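Local coordinates for protein-glutaminase (Chryseobacterium proteolyticum, PDB 2ZK9) that hydrolyses the side-chain amide of glutamine residues within proteins, converting them to glutamate and releasing ammonia, at residues P31-R45 with L163-A177. Numbering follows the deposited sequence.
Sequences PCITFRYPVDGCYAR and LTKFSLLSGCSPSPA. With NA (sodium ion), chain B.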
loop_
_atom_site.group_PDB
_atom_site.type_symbol
_atom_site.label_atom_id
_atom_site.label_comp_id
_atom_site.label_asym_id
_atom_site.label_seq_id
_atom_site.Cartn_x
_atom_site.Cartn_y
_atom_site.Cartn_z
ATOM N N PRO A 31 -11.224 -8.448 7.049
ATOM C CA PRO A 31 -9.872 -8.935 7.258
ATOM C C PRO A 31 -8.971 -7.754 7.623
ATOM O O PRO A 31 -9.092 -6.665 7.073
ATOM C CB PRO A 31 -9.515 -9.508 5.891
ATOM C CG PRO A 31 -10.197 -8.644 4.926
ATOM C CD PRO A 31 -11.501 -8.175 5.625
ATOM N N CYS A 32 -8.045 -8.031 8.502
ATOM C CA CYS A 32 -7.055 -7.030 8.857
ATOM C C CYS A 32 -6.087 -6.868 7.675
ATOM O O CYS A 32 -5.912 -7.734 6.842
ATOM C CB CYS A 32 -6.362 -7.426 10.157
ATOM S SG CYS A 32 -5.526 -8.979 10.157
ATOM N N ILE A 33 -5.438 -5.678 7.622
ATOM C CA ILE A 33 -4.504 -5.380 6.561
ATOM C C ILE A 33 -3.107 -5.885 6.979
ATOM O O ILE A 33 -2.589 -5.523 8.039
ATOM C CB ILE A 33 -4.464 -3.897 6.210
ATOM C CG1 ILE A 33 -5.843 -3.336 5.954
ATOM C CG2 ILE A 33 -3.544 -3.709 5.030
ATOM C CD1 ILE A 33 -5.892 -1.843 5.707
ATOM N N THR A 34 -2.528 -6.734 6.141
ATOM C CA THR A 34 -1.370 -7.554 6.437
ATOM C C THR A 34 -0.048 -6.801 6.267
ATOM O O THR A 34 0.905 -7.299 5.669
ATOM C CB THR A 34 -1.464 -8.792 5.547
ATOM O OG1 THR A 34 -1.624 -8.383 4.194
ATOM C CG2 THR A 34 -2.637 -9.698 5.943
ATOM N N PHE A 35 0.007 -5.593 6.830
ATOM C CA PHE A 35 1.198 -4.747 6.691
ATOM C C PHE A 35 2.456 -5.442 7.244
ATOM O O PHE A 35 3.547 -5.236 6.713
ATOM C CB PHE A 35 1.022 -3.441 7.423
ATOM C CG PHE A 35 -0.064 -2.550 6.872
ATOM C CD1 PHE A 35 -0.036 -2.100 5.554
ATOM C CD2 PHE A 35 -1.082 -2.110 7.690
ATOM C CE1 PHE A 35 -1.001 -1.226 5.086
ATOM C CE2 PHE A 35 -2.041 -1.227 7.220
ATOM C CZ PHE A 35 -2.011 -0.805 5.920
ATOM N N ARG A 36 2.292 -6.254 8.281
ATOM C CA ARG A 36 3.426 -6.955 8.885
ATOM C C ARG A 36 3.986 -8.073 8.027
ATOM O O ARG A 36 5.004 -8.647 8.442
ATOM C CB ARG A 36 2.987 -7.522 10.237
ATOM C CG ARG A 36 1.893 -8.567 10.177
ATOM C CD ARG A 36 1.452 -9.027 11.520
ATOM N NE ARG A 36 0.443 -10.065 11.415
ATOM C CZ ARG A 36 -0.108 -10.709 12.414
ATOM N NH1 ARG A 36 0.252 -10.394 13.651
ATOM N NH2 ARG A 36 -1.027 -11.617 12.182
ATOM N N TYR A 37 3.352 -8.402 6.917
ATOM C CA TYR A 37 3.793 -9.437 6.000
ATOM C C TYR A 37 4.104 -8.819 4.658
ATOM O O TYR A 37 3.280 -8.802 3.758
ATOM C CB TYR A 37 2.708 -10.511 5.851
ATOM C CG TYR A 37 3.147 -11.686 4.998
ATOM C CD1 TYR A 37 4.238 -12.440 5.319
ATOM C CD2 TYR A 37 2.404 -12.029 3.865
ATOM C CE1 TYR A 37 4.609 -13.531 4.519
ATOM C CE2 TYR A 37 2.789 -13.100 3.097
ATOM C CZ TYR A 37 3.870 -13.859 3.392
ATOM O OH TYR A 37 4.185 -14.939 2.594
ATOM N N PRO A 38 5.327 -8.293 4.496
ATOM C CA PRO A 38 5.662 -7.584 3.264
ATOM C C PRO A 38 6.051 -8.454 2.099
ATOM O O PRO A 38 6.351 -7.902 1.029
ATOM C CB PRO A 38 6.811 -6.648 3.678
ATOM C CG PRO A 38 7.482 -7.466 4.728
ATOM C CD PRO A 38 6.341 -8.072 5.542
ATOM N N VAL A 39 6.069 -9.765 2.234
ATOM C CA VAL A 39 6.495 -10.630 1.152
ATOM C C VAL A 39 5.662 -10.413 -0.107
ATOM O O VAL A 39 6.223 -10.406 -1.201
ATOM C CB VAL A 39 6.433 -12.099 1.604
ATOM C CG1 VAL A 39 6.718 -13.071 0.461
ATOM C CG2 VAL A 39 7.403 -12.387 2.752
ATOM N N ASP A 40 4.341 -10.287 0.039
ATOM C CA ASP A 40 3.496 -10.153 -1.119
ATOM C C ASP A 40 2.175 -9.567 -0.634
ATOM O O ASP A 40 2.005 -9.301 0.534
ATOM C CB ASP A 40 3.346 -11.487 -1.831
ATOM C CG ASP A 40 3.160 -11.460 -3.327
ATOM O OD1 ASP A 40 3.630 -12.396 -3.995
ATOM O OD2 ASP A 40 2.502 -10.521 -3.854
ATOM N N GLY A 41 1.271 -9.395 -1.601
ATOM C CA GLY A 41 -0.047 -8.871 -1.308
ATOM C C GLY A 41 -0.134 -7.349 -1.235
ATOM O O GLY A 41 -1.157 -6.810 -0.802
ATOM N N CYS A 42 0.888 -6.644 -1.727
ATOM C CA CYS A 42 0.873 -5.156 -1.694
ATOM C C CYS A 42 -0.336 -4.586 -2.391
ATOM O O CYS A 42 -0.910 -3.588 -1.948
ATOM C CB CYS A 42 2.131 -4.610 -2.319
ATOM S SG CYS A 42 2.505 -5.146 -3.961
ATOM N N TYR A 43 -0.730 -5.199 -3.499
ATOM C CA TYR A 43 -1.880 -4.750 -4.287
ATOM C C TYR A 43 -3.124 -4.781 -3.445
ATOM O O TYR A 43 -3.972 -3.880 -3.524
ATOM C CB TYR A 43 -1.939 -5.607 -5.568
ATOM C CG TYR A 43 -1.887 -7.082 -5.315
ATOM C CD1 TYR A 43 -0.720 -7.819 -5.270
ATOM C CD2 TYR A 43 -3.068 -7.778 -5.062
ATOM C CE1 TYR A 43 -0.704 -9.189 -5.017
ATOM C CE2 TYR A 43 -3.088 -9.107 -4.827
ATOM C CZ TYR A 43 -1.903 -9.831 -4.801
ATOM O OH TYR A 43 -1.958 -11.183 -4.542
ATOM N N ALA A 44 -3.308 -5.851 -2.662
ATOM C CA ALA A 44 -4.487 -5.991 -1.802
ATOM C C ALA A 44 -4.426 -4.999 -0.664
ATOM O O ALA A 44 -5.430 -4.373 -0.306
ATOM C CB ALA A 44 -4.574 -7.423 -1.318
ATOM N N ARG A 45 -3.242 -4.830 -0.047
ATOM C CA ARG A 45 -3.147 -3.842 1.034
ATOM C C ARG A 45 -3.529 -2.456 0.539
ATOM O O ARG A 45 -4.221 -1.712 1.213
ATOM C CB ARG A 45 -1.771 -3.851 1.674
ATOM C CG ARG A 45 -1.324 -5.182 2.264
ATOM C CD ARG A 45 -0.168 -5.065 3.197
ATOM N NE ARG A 45 1.049 -4.422 2.646
ATOM C CZ ARG A 45 1.951 -5.046 1.921
ATOM N NH1 ARG A 45 1.877 -6.319 1.607
ATOM N NH2 ARG A 45 3.006 -4.365 1.441
ATOM N N LEU A 163 -6.093 -10.833 1.565
ATOM C CA LEU A 163 -5.810 -10.447 2.950
ATOM C C LEU A 163 -6.138 -11.584 3.923
ATOM O O LEU A 163 -5.370 -11.842 4.855
ATOM C CB LEU A 163 -6.552 -9.186 3.340
ATOM C CG LEU A 163 -6.139 -7.895 2.605
ATOM C CD1 LEU A 163 -7.063 -6.771 3.023
ATOM C CD2 LEU A 163 -4.681 -7.567 2.868
ATOM N N THR A 164 -7.251 -12.277 3.723
ATOM C CA THR A 164 -7.593 -13.378 4.586
ATOM C C THR A 164 -6.575 -14.495 4.481
ATOM O O THR A 164 -6.139 -15.048 5.509
ATOM C CB THR A 164 -9.018 -13.860 4.298
ATOM O OG1 THR A 164 -9.906 -12.796 4.645
ATOM C CG2 THR A 164 -9.371 -15.068 5.111
ATOM N N LYS A 165 -6.139 -14.812 3.267
ATOM C CA LYS A 165 -5.118 -15.850 3.118
ATOM C C LYS A 165 -3.830 -15.525 3.830
ATOM O O LYS A 165 -3.139 -16.444 4.333
ATOM C CB LYS A 165 -4.881 -16.096 1.641
ATOM C CG LYS A 165 -5.853 -17.141 1.111
ATOM C CD LYS A 165 -5.596 -17.460 -0.356
ATOM C CE LYS A 165 -6.722 -18.361 -0.862
ATOM N NZ LYS A 165 -6.679 -19.682 -0.170
ATOM N N PHE A 166 -3.459 -14.271 3.924
ATOM C CA PHE A 166 -2.225 -13.852 4.548
ATOM C C PHE A 166 -2.365 -13.421 5.992
ATOM O O PHE A 166 -1.387 -12.984 6.627
ATOM C CB PHE A 166 -1.529 -12.753 3.737
ATOM C CG PHE A 166 -1.125 -13.123 2.323
ATOM C CD1 PHE A 166 -1.045 -14.420 1.850
ATOM C CD2 PHE A 166 -0.740 -12.108 1.450
ATOM C CE1 PHE A 166 -0.627 -14.685 0.554
ATOM C CE2 PHE A 166 -0.343 -12.379 0.178
ATOM C CZ PHE A 166 -0.297 -13.668 -0.285
ATOM N N SER A 167 -3.552 -13.538 6.578
ATOM C CA SER A 167 -3.891 -12.982 7.870
ATOM C C SER A 167 -2.942 -13.381 8.972
ATOM O O SER A 167 -2.651 -12.535 9.826
ATOM C CB SER A 167 -5.305 -13.384 8.235
ATOM O OG SER A 167 -5.540 -14.783 8.274
ATOM N N LEU A 168 -2.534 -14.651 9.020
ATOM C CA LEU A 168 -1.689 -15.121 10.131
ATOM C C LEU A 168 -0.197 -14.934 9.899
ATOM O O LEU A 168 0.606 -15.287 10.787
ATOM C CB LEU A 168 -2.028 -16.621 10.365
ATOM C CG LEU A 168 -3.509 -16.897 10.530
ATOM C CD1 LEU A 168 -3.672 -18.415 10.689
ATOM C CD2 LEU A 168 -4.023 -16.071 11.704
ATOM N N LEU A 169 0.184 -14.455 8.735
ATOM C CA LEU A 169 1.574 -14.416 8.310
ATOM C C LEU A 169 2.219 -13.105 8.740
ATOM O O LEU A 169 1.587 -12.067 8.797
ATOM C CB LEU A 169 1.677 -14.607 6.808
ATOM C CG LEU A 169 0.948 -15.840 6.221
ATOM C CD1 LEU A 169 1.116 -15.903 4.736
ATOM C CD2 LEU A 169 1.351 -17.138 6.926
ATOM N N SER A 170 3.503 -13.177 9.009
ATOM C CA SER A 170 4.277 -12.026 9.451
ATOM C C SER A 170 5.718 -12.200 9.075
ATOM O O SER A 170 6.237 -13.288 9.052
ATOM C CB SER A 170 4.144 -11.873 10.959
ATOM O OG SER A 170 4.679 -10.645 11.402
ATOM N N GLY A 171 6.418 -11.075 8.861
ATOM C CA GLY A 171 7.817 -11.102 8.534
ATOM C C GLY A 171 8.088 -11.456 7.077
ATOM O O GLY A 171 7.271 -11.185 6.200
ATOM N N CYS A 172 9.254 -12.049 6.841
ATOM C CA CYS A 172 9.753 -12.256 5.504
ATOM C C CYS A 172 9.705 -13.709 5.077
ATOM O O CYS A 172 10.289 -14.048 4.055
ATOM C CB CYS A 172 11.164 -11.680 5.344
ATOM S SG CYS A 172 11.261 -9.928 5.862
ATOM N N SER A 173 9.007 -14.528 5.823
ATOM C CA SER A 173 8.742 -15.926 5.555
ATOM C C SER A 173 7.288 -16.193 5.863
ATOM O O SER A 173 6.753 -15.603 6.795
ATOM C CB SER A 173 9.661 -16.804 6.403
ATOM O OG SER A 173 11.044 -16.594 6.119
ATOM N N PRO A 174 6.610 -17.076 5.153
ATOM C CA PRO A 174 7.140 -17.816 4.009
ATOM C C PRO A 174 7.349 -16.947 2.776
ATOM O O PRO A 174 6.659 -15.974 2.552
ATOM C CB PRO A 174 6.050 -18.867 3.753
ATOM C CG PRO A 174 4.801 -18.205 4.203
ATOM C CD PRO A 174 5.221 -17.429 5.425
ATOM N N SER A 175 8.357 -17.344 1.974
ATOM C CA SER A 175 8.661 -16.675 0.725
ATOM C C SER A 175 9.041 -17.770 -0.275
ATOM O O SER A 175 9.989 -18.509 0.023
ATOM C CB SER A 175 9.728 -15.607 0.811
ATOM O OG SER A 175 9.966 -15.055 -0.463
ATOM N N PRO A 176 8.346 -17.924 -1.403
ATOM C CA PRO A 176 7.173 -17.209 -1.851
ATOM C C PRO A 176 5.969 -17.304 -0.896
ATOM O O PRO A 176 5.881 -18.238 -0.074
ATOM C CB PRO A 176 6.791 -17.908 -3.166
ATOM C CG PRO A 176 7.979 -18.660 -3.649
ATOM C CD PRO A 176 8.865 -18.895 -2.438
ATOM N N ALA A 177 5.063 -16.364 -0.987
ATOM C CA ALA A 177 3.844 -16.423 -0.205
ATOM C C ALA A 177 3.006 -17.588 -0.637
ATOM O O ALA A 177 3.151 -18.103 -1.779
ATOM C CB ALA A 177 3.102 -15.111 -0.464
HETATM NA NA NA B . 3.362 -6.982 -3.176
HETATM O O HOH W 1 -6.158 -10.461 7.127
HETATM O O HOH W 2 -0.641 -10.509 8.799
HETATM O O HOH W 3 5.481 -14.370 -3.003
HETATM O O HOH W 4 5.299 -5.458 -2.756
HETATM O O HOH W 5 5.580 -7.422 -5.069
#
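Tyr37 turns the edge of its ring toward the face of Phe166, a T-shaped pair with planes at 71° and centroids 5.3 Å apart. The Tyr37 CG lies anti to the backbone N (chi1 -175°), which carries the ring along residues 169-177. Leu169 runs beside it in the same direction, its CB 3.7 Å from the Tyr37 ring centroid in a CH-pi contact and its CD1 farther out over the same face. A tyrosine suits this place because its ring offers a face to Leu169 and an edge to Phe166, while Tyr37 OH donates to Pro174 O at 2.7 Å. With an alanine here, the Phe166 face would probably lose its edge-on partner, and Pro174 O its donor. Phe166 meets Gly41 with its edge, CE2 to Gly41 CA 3.8 Å, an approach allowed by the lack of a side chain at a residue of positive phi. Arg36, extended from CG to NE, reaches the turn 166-169, where NH2 donates to Ser167 O (3.0 Å) in both the guanidinium and carbonyl planes. Arg36 O accepts from Gly171 N at 2.8 Å. Branched Leu163 spreads between neighbours: CD2 lies 3.4 Å from Thr34 OG1, with Ala44 CB beyond, while CB meets Pro31 CB, those side chains crossing at about a right angle. The loop after helix 157-165 packs along the loop entering helix 42-55, which opens with Cys42 touching His83, consistent with the papain-like clan, where the nucleophilic cysteine heads a helix.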